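Local coordinates for protein chitinase (Chromobacterium violaceum, PDB 4TXG) that probably hydrolyses the glycosidic bonds of chitin as a family 18 glycoside hydrolase built on a TIM-barrel catalytic domain, at residues N404-P409 with D419-F424. Numbering follows the deposited sequence.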
loop_
_atom_site.group_PDB
_atom_site.type_symbol
_atom_site.label_atom_id
_atom_site.label_comp_id
_atom_site.label_asym_id
_atom_site.label_seq_id
_atom_site.Cartn_x
_atom_site.Cartn_y
_atom_site.Cartn_z
ATOM N N ASN A 404 -9.772 -9.822 -15.187
ATOM C CA ASN A 404 -9.237 -10.407 -16.418
ATOM C C ASN A 404 -9.162 -11.927 -16.347
ATOM O O ASN A 404 -9.533 -12.536 -15.347
ATOM C CB ASN A 404 -7.873 -9.798 -16.777
ATOM C CG ASN A 404 -6.785 -10.114 -15.764
ATOM O OD1 ASN A 404 -6.599 -11.257 -15.369
ATOM N ND2 ASN A 404 -6.049 -9.083 -15.351
ATOM N N ARG A 405 -8.677 -12.534 -17.422
ATOM C CA ARG A 405 -8.797 -13.970 -17.608
ATOM C C ARG A 405 -7.681 -14.800 -16.972
ATOM O O ARG A 405 -7.742 -16.027 -17.004
ATOM C CB ARG A 405 -8.836 -14.283 -19.103
ATOM C CG ARG A 405 -7.477 -14.090 -19.793
ATOM C CD ARG A 405 -7.637 -14.190 -21.309
ATOM N NE ARG A 405 -6.366 -14.026 -22.017
ATOM C CZ ARG A 405 -5.861 -12.845 -22.363
ATOM N NH1 ARG A 405 -6.497 -11.723 -22.051
ATOM N NH2 ARG A 405 -4.707 -12.783 -23.013
ATOM N N PHE A 406 -6.662 -14.152 -16.418
ATOM C CA PHE A 406 -5.491 -14.885 -15.950
ATOM C C PHE A 406 -5.704 -15.419 -14.539
ATOM O O PHE A 406 -5.684 -14.671 -13.566
ATOM C CB PHE A 406 -4.248 -13.996 -16.020
ATOM C CG PHE A 406 -3.938 -13.515 -17.406
ATOM C CD1 PHE A 406 -3.442 -14.392 -18.361
ATOM C CD2 PHE A 406 -4.153 -12.194 -17.762
ATOM C CE1 PHE A 406 -3.161 -13.949 -19.647
ATOM C CE2 PHE A 406 -3.870 -11.751 -19.047
ATOM C CZ PHE A 406 -3.381 -12.634 -19.982
ATOM N N VAL A 407 -5.924 -16.727 -14.448
ATOM C CA VAL A 407 -6.259 -17.365 -13.185
ATOM C C VAL A 407 -5.012 -17.609 -12.344
ATOM O O VAL A 407 -4.086 -18.283 -12.784
ATOM C CB VAL A 407 -6.980 -18.699 -13.420
ATOM C CG1 VAL A 407 -7.353 -19.333 -12.088
ATOM C CG2 VAL A 407 -8.219 -18.492 -14.305
ATOM N N GLY A 408 -4.993 -17.087 -11.121
ATOM C CA GLY A 408 -3.810 -17.226 -10.298
ATOM C C GLY A 408 -3.977 -16.606 -8.928
ATOM O O GLY A 408 -5.045 -16.075 -8.617
ATOM N N PRO A 409 -2.917 -16.663 -8.104
ATOM C CA PRO A 409 -3.005 -16.186 -6.720
ATOM C C PRO A 409 -3.296 -14.699 -6.638
ATOM O O PRO A 409 -2.813 -13.900 -7.449
ATOM C CB PRO A 409 -1.618 -16.484 -6.136
ATOM C CG PRO A 409 -0.921 -17.351 -7.139
ATOM C CD PRO A 409 -1.545 -17.054 -8.467
ATOM N N ASP A 419 3.979 -16.948 -14.123
ATOM C CA ASP A 419 2.781 -16.101 -14.084
ATOM C C ASP A 419 2.223 -15.959 -15.499
ATOM O O ASP A 419 2.905 -15.448 -16.382
ATOM C CB ASP A 419 3.086 -14.721 -13.489
ATOM C CG ASP A 419 1.826 -13.878 -13.288
ATOM O OD1 ASP A 419 1.160 -13.540 -14.286
ATOM O OD2 ASP A 419 1.501 -13.542 -12.130
ATOM N N ALA A 420 0.994 -16.432 -15.714
ATOM C CA ALA A 420 0.435 -16.529 -17.060
ATOM C C ALA A 420 0.248 -15.157 -17.708
ATOM O O ALA A 420 0.305 -15.024 -18.936
ATOM C CB ALA A 420 -0.893 -17.282 -17.026
ATOM N N GLU A 421 0.019 -14.137 -16.884
ATOM C CA GLU A 421 -0.146 -12.782 -17.400
ATOM C C GLU A 421 1.192 -12.230 -17.875
ATOM O O GLU A 421 1.296 -11.674 -18.974
ATOM C CB GLU A 421 -0.755 -11.865 -16.339
ATOM C CG GLU A 421 -1.057 -10.466 -16.842
ATOM C CD GLU A 421 -1.949 -9.677 -15.900
ATOM O OE1 GLU A 421 -2.311 -8.533 -16.254
ATOM O OE2 GLU A 421 -2.302 -10.191 -14.814
ATOM N N LEU A 422 2.219 -12.388 -17.046
ATOM C CA LEU A 422 3.565 -11.959 -17.409
ATOM C C LEU A 422 4.068 -12.692 -18.650
ATOM O O LEU A 422 4.715 -12.091 -19.504
ATOM C CB LEU A 422 4.528 -12.165 -16.231
ATOM C CG LEU A 422 4.213 -11.287 -15.017
ATOM C CD1 LEU A 422 5.328 -11.405 -13.972
ATOM C CD2 LEU A 422 4.029 -9.845 -15.432
ATOM N N ALA A 423 3.757 -13.982 -18.765
ATOM C CA ALA A 423 4.152 -14.744 -19.942
ATOM C C ALA A 423 3.456 -14.201 -21.192
ATOM O O ALA A 423 4.064 -14.097 -22.263
ATOM C CB ALA A 423 3.839 -16.228 -19.756
ATOM N N PHE A 424 2.191 -13.835 -21.052
ATOM C CA PHE A 424 1.437 -13.351 -22.204
ATOM C C PHE A 424 2.024 -12.043 -22.737
ATOM O O PHE A 424 1.994 -11.791 -23.949
ATOM C CB PHE A 424 -0.034 -13.162 -21.842
ATOM C CG PHE A 424 -0.898 -12.795 -23.014
ATOM C CD1 PHE A 424 -1.202 -13.738 -23.976
ATOM C CD2 PHE A 424 -1.411 -11.516 -23.140
ATOM C CE1 PHE A 424 -2.001 -13.409 -25.058
ATOM C CE2 PHE A 424 -2.211 -11.183 -24.227
ATOM C CZ PHE A 424 -2.501 -12.132 -25.174
HETATM O O HOH W 1 -3.875 -9.103 -13.044
#
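F406 meets A420, E421 and F424 where the loop following barrel strand 391-395 packs against the short helix 420-424 in the family 18 TIM-barrel domain. Its CB lies 4.1 Å from E421 CB, and with CG anti to the carbonyl carbon (chi1 -60°) the ring lies over E421. Further out, CG and CD2 rest on E421 CB, with CD2 and CE2 also touching E421 CG; CD1 lies against E421 N and CA and touches A420 CB, CE1 lies near A420 O, and CZ ends 3.9 Å from F424 CB. The CH-pi contact is well centred: E421 CA stands 3.8 Å from the F406 ring centroid, 9° off the normal. R405 CG covers the opposite face, so the ring is sandwiched. An Asx turn shapes the loop, F406 N donating to N404 OD1 at 3.1 Å, while D419 N-caps the helix, its OD1 accepting from E421 N and L422 N; its OD2 is hydrogen-bonded to H400. No direct hydrogen bond joins the segments, but a water accepts from N404 ND2 and lies 2.6 Å from E421 OE2, bridging them. Beyond F406, the extended R405 chain delivers a cation-pi interaction: CZ is 4.5 Å from the F424 ring centroid. The guanidinium and ring planes are 88° apart, the guanidinium edge is turned to the ring, and R405 NH2 sits 3.1 Å above the F424 plane, over its centre.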